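Local structure of NanU sialic acid binding protein (Bacteroides fragilis, 4L7T) at residues V247-D252 / R414-G419; K255-N260 / I385-D390; N330-D335 / K444-D449; D337-A342 / R460-M465. The protein binds sialic acid with high affinity as a SusD-family protein, probably at the outer membrane of Bacteroides fragilis. All blocks are in the same frame, centred on the assembly; numbering follows the deposited sequence. Where two conformers were deposited one is given.

Overall arrangement
All four contacts join distant parts of the chain within the SusD family region. Their first segments come in the order contact 1, 2, 3, 4; their second segments in the order contact 2, 1, 3, 4. Contacts 1 and 2 lie side by side, centres 11 Å apart, and share the loop between helix 227-244 and strand 267-271. The centre of contact 4 lies 11 Å from those of contacts 1 and 3 and 12 Å from that of contact 2, while the centres of contacts 2 and 3 are 23 Å apart. Glu463 of contact 4 links three of them by salt bridges to Arg416 and Arg387, and Arg462 reaches Ala332 of contact 3. Helix 452-463 thus connects these loops and helices.

Contact 1 (V247-D252 / R414-G419); sequences VSLQDD and RERAYG
Asp251 and Arg416 bring their CA atoms to 6.1 Å, the nearest backbone approach between the irregular segment 247-252 and the last turn of helix 407-418. Arg416 does most of the work. Its CG stands anti to the backbone N (chi1 -170°), and bends at chi2 and chi3 bring the guanidinium to the Gln250 carbonyl. Arg416 NH1 then donates to Gln250 O over 2.9 Å, meeting a lone pair in the carbonyl plane, with that oxygen lying near the plane of the guanidinium. Leu249 supplies the apolar counterpart: its CB sits over one guanidinium face, CD1 packs at 4.1 Å on Arg416 CB, and CD2 is equally far from NH2. A branched aliphatic residue suits this place because it covers a flat cation without competing for its N-H groups, which are left to their acceptors. The charge is probably balanced by Glu266, which pairs with NH1, and by Glu463, which pairs with NH2; both acids also serve the nearby Arg387 and would offset the closeness of the two cations. A water bridges Asp251 O and Arg416 O, at distances short enough to be treated with caution. Beyond Tyr418 the chain leaves helical geometry at Gly419, whose positive phi glycine adopts easily, and helix 420-425 follows. In this SusD-family protein, whose family belongs to the tetratricopeptide-repeat clan, a buried arginine thus fastens a loop to the end of helix 407-418.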
# COMPACT_ATOMS: atom_id res chain seq x y z
N VAL A 247 4.72 -17.14 -8.73
CA VAL A 247 4.54 -16.57 -7.41
C VAL A 247 4.36 -17.65 -6.39
O VAL A 247 3.84 -18.73 -6.72
CB VAL A 247 3.26 -15.67 -7.36
CG1 VAL A 247 3.56 -14.26 -8.09
CG2 VAL A 247 1.97 -16.38 -7.88
N SER A 248 4.80 -17.40 -5.16
CA SER A 248 4.72 -18.36 -4.10
C SER A 248 4.79 -17.59 -2.79
O SER A 248 5.48 -16.55 -2.74
CB SER A 248 5.97 -19.26 -4.21
OG SER A 248 5.88 -20.27 -3.25
N LEU A 249 4.12 -18.09 -1.75
CA LEU A 249 4.42 -17.56 -0.41
C LEU A 249 5.82 -17.89 0.13
O LEU A 249 6.22 -19.07 0.13
CB LEU A 249 3.35 -17.98 0.60
CG LEU A 249 1.93 -17.55 0.26
CD1 LEU A 249 1.04 -18.14 1.34
CD2 LEU A 249 1.78 -16.01 0.25
N GLN A 250 6.55 -16.88 0.62
CA GLN A 250 7.78 -17.17 1.36
C GLN A 250 7.43 -18.00 2.64
O GLN A 250 6.45 -17.70 3.34
CB GLN A 250 8.46 -15.85 1.74
CG GLN A 250 9.05 -15.11 0.56
CD GLN A 250 10.40 -15.79 0.15
OE1 GLN A 250 10.43 -16.48 -0.85
NE2 GLN A 250 11.43 -15.73 1.00
N ASP A 251 8.26 -19.00 3.03
CA ASP A 251 8.02 -19.75 4.22
C ASP A 251 8.12 -18.83 5.45
O ASP A 251 7.36 -19.04 6.39
CB ASP A 251 9.13 -20.83 4.42
CG ASP A 251 8.94 -22.02 3.52
OD1 ASP A 251 7.88 -22.14 2.89
OD2 ASP A 251 9.88 -22.86 3.47
N ASP A 252 9.02 -17.84 5.41
CA ASP A 252 9.31 -16.92 6.53
C ASP A 252 8.68 -15.55 6.22
O ASP A 252 9.13 -14.82 5.27
CB ASP A 252 10.82 -16.86 6.72
CG ASP A 252 11.28 -16.02 7.93
OD1 ASP A 252 10.60 -15.05 8.34
OD2 ASP A 252 12.40 -16.30 8.47
N ARG A 414 -2.91 -18.15 6.56
CA ARG A 414 -2.69 -18.48 8.00
C ARG A 414 -1.61 -19.54 8.24
O ARG A 414 -0.81 -19.44 9.16
CB ARG A 414 -3.99 -18.98 8.62
CG ARG A 414 -4.94 -17.86 8.76
CD ARG A 414 -6.25 -18.28 9.46
NE ARG A 414 -7.18 -17.11 9.49
CZ ARG A 414 -8.39 -17.11 10.08
NH1 ARG A 414 -8.85 -18.24 10.69
NH2 ARG A 414 -9.21 -16.03 10.04
N GLU A 415 -1.57 -20.58 7.40
CA GLU A 415 -0.57 -21.61 7.57
C GLU A 415 0.86 -21.01 7.52
O GLU A 415 1.73 -21.37 8.30
CB GLU A 415 -0.77 -22.71 6.51
CG GLU A 415 0.40 -23.72 6.53
CD GLU A 415 0.36 -24.72 5.36
OE1 GLU A 415 0.57 -24.31 4.19
OE2 GLU A 415 0.15 -25.92 5.61
N ARG A 416 1.10 -20.08 6.59
CA ARG A 416 2.40 -19.38 6.49
C ARG A 416 2.69 -18.60 7.80
O ARG A 416 3.82 -18.60 8.29
CB ARG A 416 2.53 -18.50 5.19
CG ARG A 416 3.95 -17.99 4.97
CD ARG A 416 4.28 -16.65 5.73
NE ARG A 416 3.48 -15.57 5.15
CZ ARG A 416 3.77 -14.97 4.00
NH1 ARG A 416 4.86 -15.32 3.30
NH2 ARG A 416 2.98 -13.99 3.56
N ALA A 417 1.67 -17.92 8.31
CA ALA A 417 1.79 -17.00 9.45
C ALA A 417 2.15 -17.79 10.77
O ALA A 417 3.03 -17.38 11.57
CB ALA A 417 0.42 -16.26 9.66
N TYR A 418 1.45 -18.92 10.94
CA TYR A 418 1.66 -19.76 12.13
C TYR A 418 2.78 -20.77 11.99
O TYR A 418 3.29 -21.26 13.00
CB TYR A 418 0.38 -20.44 12.54
CG TYR A 418 -0.70 -19.53 13.02
CD1 TYR A 418 -0.62 -18.91 14.27
CD2 TYR A 418 -1.79 -19.25 12.20
CE1 TYR A 418 -1.65 -18.05 14.72
CE2 TYR A 418 -2.88 -18.39 12.63
CZ TYR A 418 -2.78 -17.79 13.91
OH TYR A 418 -3.86 -17.02 14.28
N GLY A 419 3.20 -21.06 10.76
CA GLY A 419 4.13 -22.18 10.50
C GLY A 419 3.37 -23.48 10.25
O GLY A 419 2.38 -23.75 10.88
O HOH W 1 5.86 -20.09 8.16

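Contact 2 (K255-N260 / I385-D390); sequences KVFAYN and IYRYAD
Phe257 sets the edge of its ring against the flat of the Arg387 guanidinium, CZ coming within 3.6 Å of NH2. The two planes stand 86° apart, and NH2 lies near the plane of the ring, so the cation meets the rim of the aromatic and not its pi face. Beside it Val256 crosses the arginine chain at about a right angle, CG1 touching Arg387 CD at 3.8 Å. Both apolar residues fit, since one covers the methylene part and the other a guanidinium face, leaving the N-H groups at the perimeter to polar partners. Those form the next shell: Glu467 pairs with NH2, while Glu266 and Glu463 both pair with NH1, probably balancing the buried charge. Arg387 reaches them from a chi1 of 57°, with CG between the backbone N and carbonyl carbon, and an otherwise extended chain as far as NE. Phe257 is steadied by an edge-to-face stack with Phe253, and Val256 CB covers one face of the Phe257 ring. Arg387 occupies the N-cap position of helix 388-401, and its carbonyl oxygen accepts from Asp390 N. Just before it, Ile385 and Tyr386 both face Phe269, a classic beta bulge in the small antiparallel pair of strands 267-271 and 383-387, from which the chain passes directly into the helix.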
# COMPACT_ATOMS: atom_id res chain seq x y z
N LYS A 255 11.11 -12.59 5.98
CA LYS A 255 12.00 -12.54 4.82
C LYS A 255 11.30 -11.96 3.61
O LYS A 255 11.97 -11.56 2.68
CB LYS A 255 12.62 -13.90 4.50
CG LYS A 255 13.39 -14.52 5.65
CD LYS A 255 14.06 -15.81 5.11
CE LYS A 255 14.70 -16.70 6.21
NZ LYS A 255 15.48 -17.82 5.56
N VAL A 256 9.95 -11.81 3.65
CA VAL A 256 9.28 -11.07 2.55
C VAL A 256 9.85 -9.64 2.41
O VAL A 256 9.94 -9.11 1.32
CB VAL A 256 7.75 -11.00 2.79
CG1 VAL A 256 7.07 -10.21 1.63
CG2 VAL A 256 7.20 -12.41 2.88
N PHE A 257 10.25 -9.08 3.55
CA PHE A 257 10.61 -7.66 3.64
C PHE A 257 12.09 -7.39 3.80
O PHE A 257 12.48 -6.23 3.92
CB PHE A 257 9.84 -7.00 4.78
CG PHE A 257 8.37 -7.33 4.74
CD1 PHE A 257 7.52 -6.61 3.88
CD2 PHE A 257 7.82 -8.35 5.55
CE1 PHE A 257 6.20 -6.92 3.81
CE2 PHE A 257 6.40 -8.65 5.46
CZ PHE A 257 5.65 -7.91 4.59
N ALA A 258 12.90 -8.45 3.81
CA ALA A 258 14.38 -8.31 4.10
C ALA A 258 15.15 -7.61 2.96
O ALA A 258 14.85 -7.80 1.78
CB ALA A 258 14.95 -9.67 4.51
N TYR A 259 16.12 -6.72 3.33
CA TYR A 259 16.92 -5.87 2.39
C TYR A 259 17.54 -6.71 1.26
O TYR A 259 17.61 -6.31 0.06
CB TYR A 259 18.04 -5.07 3.19
CG TYR A 259 18.91 -4.18 2.32
CD1 TYR A 259 18.35 -3.13 1.60
CD2 TYR A 259 20.32 -4.47 2.12
CE1 TYR A 259 19.09 -2.36 0.76
CE2 TYR A 259 21.10 -3.66 1.32
CZ TYR A 259 20.49 -2.63 0.62
OH TYR A 259 21.19 -1.84 -0.23
N ASN A 260 17.98 -7.89 1.64
CA ASN A 260 18.69 -8.80 0.72
C ASN A 260 17.79 -9.60 -0.22
O ASN A 260 18.23 -10.15 -1.27
CB ASN A 260 19.48 -9.77 1.58
CG ASN A 260 18.68 -10.29 2.74
OD1 ASN A 260 17.88 -11.24 2.58
ND2 ASN A 260 18.86 -9.69 3.91
N ILE A 385 3.85 -3.12 -3.22
CA ILE A 385 2.50 -2.71 -3.62
C ILE A 385 1.58 -3.92 -3.72
O ILE A 385 0.47 -3.91 -3.17
CB ILE A 385 2.55 -1.97 -5.04
CG1 ILE A 385 3.46 -0.72 -4.91
CG2 ILE A 385 1.20 -1.65 -5.55
CD1 ILE A 385 2.96 0.42 -3.88
N TYR A 386 2.06 -4.98 -4.41
CA TYR A 386 1.25 -6.20 -4.57
C TYR A 386 2.12 -7.39 -4.27
O TYR A 386 3.26 -7.54 -4.84
CB TYR A 386 0.76 -6.38 -5.99
CG TYR A 386 -0.27 -5.36 -6.41
CD1 TYR A 386 -1.33 -5.00 -5.60
CD2 TYR A 386 -0.22 -4.79 -7.71
CE1 TYR A 386 -2.30 -4.12 -6.01
CE2 TYR A 386 -1.20 -3.91 -8.13
CZ TYR A 386 -2.24 -3.58 -7.27
OH TYR A 386 -3.20 -2.69 -7.78
N ARG A 387 1.63 -8.22 -3.34
CA ARG A 387 2.31 -9.53 -3.16
C ARG A 387 1.37 -10.66 -3.09
O ARG A 387 0.18 -10.43 -3.12
CB ARG A 387 3.21 -9.52 -1.99
CG ARG A 387 2.60 -9.19 -0.76
CD ARG A 387 3.76 -8.93 0.27
NE ARG A 387 3.21 -8.51 1.63
CZ ARG A 387 2.76 -9.35 2.56
NH1 ARG A 387 2.69 -10.70 2.34
NH2 ARG A 387 2.25 -8.84 3.70
N TYR A 388 1.89 -11.87 -3.25
CA TYR A 388 1.02 -13.01 -3.47
C TYR A 388 0.00 -13.21 -2.32
O TYR A 388 -1.14 -13.63 -2.65
CB TYR A 388 1.82 -14.29 -3.69
CG TYR A 388 1.01 -15.48 -4.19
CD1 TYR A 388 0.04 -15.29 -5.22
CD2 TYR A 388 1.20 -16.73 -3.63
CE1 TYR A 388 -0.73 -16.40 -5.73
CE2 TYR A 388 0.42 -17.85 -4.09
CZ TYR A 388 -0.52 -17.63 -5.14
OH TYR A 388 -1.20 -18.77 -5.60
N ALA A 389 0.37 -12.94 -1.04
CA ALA A 389 -0.68 -13.06 -0.02
C ALA A 389 -1.89 -12.13 -0.32
O ALA A 389 -3.03 -12.49 0.02
CB ALA A 389 -0.07 -12.82 1.38
N ASP A 390 -1.68 -10.97 -0.94
CA ASP A 390 -2.79 -10.03 -1.28
C ASP A 390 -3.66 -10.66 -2.38
O ASP A 390 -4.90 -10.65 -2.31
CB ASP A 390 -2.09 -8.75 -1.72
CG ASP A 390 -3.00 -7.53 -1.84
OD1 ASP A 390 -4.22 -7.60 -1.58
OD2 ASP A 390 -2.46 -6.44 -2.24

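Contact 3 (N330-D335 / K444-D449); sequences NKAFRD and KYMSGD
Met446 and Ala332 make the closest approach, and the touching is done by the thioether end. The Met446 CE methyl lies 3.3 Å from Ala332 O and 4.4 Å from Ala332 CB, while Met446 SD rests 3.4 Å from Ala332 O and 3.8 Å from Lys331 O. The methionine starts with CG between its own backbone N and carbonyl carbon (chi1 60°) and bends again at chi3, which lays the terminal methyl against the alanine. The short side chain of alanine lets the methionine tip approach the Ala332 backbone. A second group of van der Waals contacts joins Lys331 to Tyr445. The two side chains cross at about a right angle, with Lys331 CD 4.0 Å from Tyr445 CE2 at the ring edge and near its plane; Lys444 CG covers one ring face above its centre. The lysine thus spends its methylenes on the tyrosine and keeps its ammonium for polar partners. Those polar links are indirect across the contact: a water accepts from Lys331 NZ at 2.7 Å and from Lys444 N at 2.9 Å, and NZ also donates to Asp442 O. The Tyr445 hydroxyl is held by Asp327. In the fold, segment 330-335 runs off the end of short helix 328-331, and segment 444-449 leads toward helix 452-463. Arg462 of that helix also touches Met446 and donates from NE to Ala332 O, while Phe333 packs on the neighbouring helix 339-343.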
# COMPACT_ATOMS: atom_id res chain seq x y z
N ASN A 330 -1.12 -6.15 21.67
CA ASN A 330 -1.64 -7.40 22.26
C ASN A 330 -3.02 -7.82 21.78
O ASN A 330 -3.46 -8.92 22.07
CB ASN A 330 -1.58 -7.32 23.79
CG ASN A 330 -0.17 -7.50 24.30
OD1 ASN A 330 0.31 -6.69 25.09
ND2 ASN A 330 0.52 -8.51 23.81
N LYS A 331 -3.69 -6.96 21.03
CA LYS A 331 -5.02 -7.31 20.49
C LYS A 331 -5.05 -7.76 19.03
O LYS A 331 -6.13 -8.05 18.55
CB LYS A 331 -6.02 -6.14 20.62
CG LYS A 331 -6.42 -5.96 22.09
CD LYS A 331 -7.32 -4.78 22.26
CE LYS A 331 -7.84 -4.80 23.68
NZ LYS A 331 -9.19 -4.21 23.69
N ALA A 332 -3.94 -7.66 18.32
CA ALA A 332 -3.97 -7.93 16.88
C ALA A 332 -3.78 -9.38 16.51
O ALA A 332 -4.26 -9.75 15.41
CB ALA A 332 -2.95 -7.11 16.15
N PHE A 333 -2.99 -10.10 17.31
CA PHE A 333 -2.51 -11.42 16.86
C PHE A 333 -2.76 -12.48 17.91
O PHE A 333 -2.53 -12.26 19.08
CB PHE A 333 -1.00 -11.42 16.51
CG PHE A 333 -0.63 -10.43 15.45
CD1 PHE A 333 -0.74 -10.76 14.09
CD2 PHE A 333 -0.17 -9.15 15.81
CE1 PHE A 333 -0.38 -9.81 13.09
CE2 PHE A 333 0.17 -8.23 14.83
CZ PHE A 333 0.11 -8.56 13.47
N ARG A 334 -3.20 -13.67 17.44
CA ARG A 334 -3.24 -14.88 18.31
C ARG A 334 -1.82 -15.38 18.67
O ARG A 334 -0.87 -15.20 17.91
CB ARG A 334 -4.02 -15.99 17.59
CG ARG A 334 -5.40 -15.67 17.15
CD ARG A 334 -6.40 -15.18 18.24
NE ARG A 334 -6.40 -16.10 19.39
CZ ARG A 334 -7.27 -17.10 19.55
NH1 ARG A 334 -8.25 -17.33 18.67
NH2 ARG A 334 -7.13 -17.89 20.64
N ASP A 335 -1.62 -16.03 19.84
CA ASP A 335 -0.29 -16.56 20.14
C ASP A 335 0.14 -17.52 19.07
O ASP A 335 -0.71 -18.27 18.51
CB ASP A 335 -0.35 -17.40 21.44
CG ASP A 335 -0.56 -16.56 22.66
OD1 ASP A 335 -0.59 -15.31 22.58
OD2 ASP A 335 -0.71 -17.21 23.71
N LYS A 444 -11.84 -3.93 19.53
CA LYS A 444 -12.50 -3.07 18.53
C LYS A 444 -11.91 -3.23 17.12
O LYS A 444 -12.52 -2.67 16.18
CB LYS A 444 -12.39 -1.59 18.86
CG LYS A 444 -10.96 -1.07 18.81
CD LYS A 444 -10.85 0.38 19.36
CE LYS A 444 -9.96 1.22 18.49
NZ LYS A 444 -10.60 1.69 17.18
N TYR A 445 -10.80 -3.97 17.02
CA TYR A 445 -10.02 -4.00 15.76
C TYR A 445 -10.46 -5.12 14.81
O TYR A 445 -10.23 -5.06 13.58
CB TYR A 445 -8.53 -4.15 16.06
CG TYR A 445 -7.98 -3.05 16.91
CD1 TYR A 445 -7.70 -1.79 16.35
CD2 TYR A 445 -7.69 -3.29 18.26
CE1 TYR A 445 -7.20 -0.78 17.13
CE2 TYR A 445 -7.18 -2.27 19.10
CZ TYR A 445 -6.93 -1.02 18.49
OH TYR A 445 -6.46 0.02 19.25
N MET A 446 -11.17 -6.10 15.35
CA MET A 446 -11.35 -7.36 14.63
C MET A 446 -12.29 -8.25 15.36
O MET A 446 -12.41 -8.17 16.58
CB MET A 446 -10.04 -8.09 14.37
CG MET A 446 -9.20 -8.49 15.60
SD MET A 446 -7.58 -9.22 15.28
CE MET A 446 -6.74 -8.02 14.21
N SER A 447 -12.96 -9.12 14.60
CA SER A 447 -13.94 -10.02 15.23
C SER A 447 -13.73 -11.43 14.77
O SER A 447 -12.78 -11.73 14.04
CB SER A 447 -15.38 -9.49 15.09
OG SER A 447 -15.75 -9.27 13.78
N GLY A 448 -14.58 -12.34 15.25
CA GLY A 448 -14.34 -13.75 14.98
C GLY A 448 -14.67 -14.20 13.55
O GLY A 448 -15.29 -13.48 12.73
N ASP A 449 -14.25 -15.44 13.26
CA ASP A 449 -14.47 -16.03 11.95
C ASP A 449 -15.93 -16.32 11.56
O ASP A 449 -16.17 -16.68 10.39
CB ASP A 449 -13.68 -17.37 11.77
CG ASP A 449 -12.17 -17.20 11.57
OD1 ASP A 449 -11.64 -16.08 11.45
OD2 ASP A 449 -11.48 -18.25 11.60
O HOH W 2 -10.46 -2.76 21.83

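Contact 4 (D337-A342 / R460-M465); sequences DTRKDA and RMREFM. With EDO (1,2-ethanediol), chain D.
Arg339 reaches across from the start of a short helical segment to the end of helix 452-463, where Arg462 and Glu463 receive it. From Arg339 CB, 4.0 Å from Arg462 O, the chain runs straight to CD. Arg339 CD has Glu463 OE1 as its nearest atom, at 3.4 Å, and passes 3.6 Å from Arg462 O. A bend at chi3 (-79°) then swings the guanidinium across the Arg462 side chain. Arg339 NE donates to Asp337 OD1 over 3.0 Å on that oxygen's syn lone pair. Asp337, Arg339 and Glu463 form a salt-bridge network buried among the helices of the SusD fold. Arg339 CZ lies beneath Arg462 CB, which stands 3.6 Å above the centre of the guanidinium plane, so a methylene covers one face. At the tip the two terminal nitrogens diverge. Arg339 NH2 donates to Asp337 OD2 at 2.9 Å, completing a side-on, two-nitrogen grip on the carboxylate, and makes a weak bond to a water that also accepts from Arg462 NH1. Arg339 NH1 forms a 2.9 Å salt bridge with Glu463 OE1, which uses its anti lone pair while OE2 faces Arg387, and pairs with Glu459 too. Asp337 suits its place twice over: OD1 also accepts from Arg339 N over 3.0 Å, a capping bond at the start of the helix, so one short acidic side chain both caps the turn and orients the arginine.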
# COMPACT_ATOMS: atom_id res chain seq x y z
N ASP A 337 1.36 -16.57 16.13
CA ASP A 337 1.47 -15.87 14.88
C ASP A 337 2.81 -15.15 14.75
O ASP A 337 3.07 -14.15 15.42
CB ASP A 337 0.28 -14.86 14.77
CG ASP A 337 0.03 -14.35 13.32
OD1 ASP A 337 1.00 -14.25 12.50
OD2 ASP A 337 -1.13 -13.99 13.07
N THR A 338 3.62 -15.61 13.81
CA THR A 338 4.94 -15.03 13.55
C THR A 338 4.90 -13.56 13.04
O THR A 338 5.92 -12.85 13.05
CB THR A 338 5.75 -15.85 12.52
OG1 THR A 338 5.14 -15.85 11.21
CG2 THR A 338 5.94 -17.30 12.99
N ARG A 339 3.73 -13.12 12.59
CA ARG A 339 3.59 -11.78 12.01
C ARG A 339 3.66 -10.70 13.09
O ARG A 339 3.97 -9.54 12.78
CB ARG A 339 2.30 -11.61 11.18
CG ARG A 339 2.20 -12.60 10.00
CD ARG A 339 0.88 -12.39 9.30
NE ARG A 339 -0.19 -13.03 10.07
CZ ARG A 339 -1.38 -13.43 9.60
NH1 ARG A 339 -1.79 -13.17 8.33
NH2 ARG A 339 -2.27 -14.03 10.40
N LYS A 340 3.44 -11.07 14.35
CA LYS A 340 3.41 -10.07 15.47
C LYS A 340 4.81 -9.54 15.68
O LYS A 340 5.06 -8.35 15.49
CB LYS A 340 2.87 -10.71 16.73
CG LYS A 340 2.96 -9.76 17.96
CD LYS A 340 2.49 -10.43 19.25
CE LYS A 340 2.72 -9.49 20.42
NZ LYS A 340 1.82 -9.85 21.59
N ASP A 341 5.79 -10.41 15.96
CA ASP A 341 7.19 -10.00 16.04
C ASP A 341 7.83 -9.43 14.79
O ASP A 341 8.70 -8.54 14.87
CB ASP A 341 8.06 -11.19 16.51
CG ASP A 341 7.91 -11.48 18.01
OD1 ASP A 341 7.29 -10.69 18.79
OD2 ASP A 341 8.43 -12.54 18.44
N ALA A 342 7.42 -9.90 13.60
CA ALA A 342 7.94 -9.34 12.36
C ALA A 342 7.36 -7.94 12.15
O ALA A 342 7.97 -7.15 11.48
CB ALA A 342 7.57 -10.21 11.16
N ARG A 460 -6.48 -9.56 6.60
CA ARG A 460 -5.76 -8.46 5.91
C ARG A 460 -5.13 -7.51 6.91
O ARG A 460 -4.10 -6.95 6.61
CB ARG A 460 -6.71 -7.77 4.94
CG ARG A 460 -7.12 -8.66 3.73
CD ARG A 460 -7.93 -7.89 2.65
NE ARG A 460 -7.19 -6.78 2.00
CZ ARG A 460 -6.37 -6.93 0.94
NH1 ARG A 460 -6.22 -8.13 0.38
NH2 ARG A 460 -5.76 -5.88 0.34
N MET A 461 -5.77 -7.32 8.06
CA MET A 461 -5.18 -6.43 9.05
C MET A 461 -3.90 -7.05 9.64
O MET A 461 -2.90 -6.34 9.84
CB MET A 461 -6.14 -6.11 10.18
CG MET A 461 -5.64 -4.95 10.94
SD MET A 461 -6.77 -4.74 12.31
CE MET A 461 -6.54 -3.07 12.80
N ARG A 462 -3.88 -8.37 9.79
CA ARG A 462 -2.74 -9.06 10.39
C ARG A 462 -1.63 -9.14 9.34
O ARG A 462 -0.46 -9.06 9.67
CB ARG A 462 -3.13 -10.47 10.81
CG ARG A 462 -4.12 -10.45 11.94
CD ARG A 462 -4.51 -11.85 12.38
NE ARG A 462 -5.21 -11.75 13.69
CZ ARG A 462 -6.00 -12.67 14.22
NH1 ARG A 462 -6.42 -13.74 13.53
NH2 ARG A 462 -6.52 -12.50 15.45
N GLU A 463 -2.00 -9.29 8.07
CA GLU A 463 -1.00 -9.54 7.00
C GLU A 463 -0.34 -8.24 6.45
O GLU A 463 0.84 -8.27 6.03
CB GLU A 463 -1.77 -10.20 5.82
CG GLU A 463 -0.91 -10.79 4.63
CD GLU A 463 0.10 -11.89 5.08
OE1 GLU A 463 -0.12 -12.64 6.06
OE2 GLU A 463 1.17 -11.92 4.37
N PHE A 464 -1.07 -7.11 6.51
CA PHE A 464 -0.62 -5.91 5.78
C PHE A 464 -0.47 -4.66 6.61
O PHE A 464 -0.49 -3.56 6.11
CB PHE A 464 -1.63 -5.63 4.64
CG PHE A 464 -1.69 -6.72 3.63
CD1 PHE A 464 -0.59 -7.05 2.89
CD2 PHE A 464 -2.84 -7.45 3.48
CE1 PHE A 464 -0.67 -8.11 1.95
CE2 PHE A 464 -2.92 -8.53 2.54
CZ PHE A 464 -1.85 -8.82 1.81
N MET A 465 -0.17 -4.82 7.86
CA MET A 465 0.09 -3.57 8.65
C MET A 465 1.28 -2.88 8.04
O MET A 465 2.30 -3.52 7.67
CB MET A 465 0.49 -3.91 10.11
CG MET A 465 -0.49 -4.62 10.93
SD MET A 465 -0.00 -4.62 12.75
CE MET A 465 0.19 -3.00 12.96
C1 EDO D . -3.76 -3.41 7.51
O1 EDO D . -3.24 -3.80 8.86
C2 EDO D . -4.44 -4.24 6.38
O2 EDO D . -5.88 -4.24 5.98
O HOH W 3 -5.05 -15.12 11.36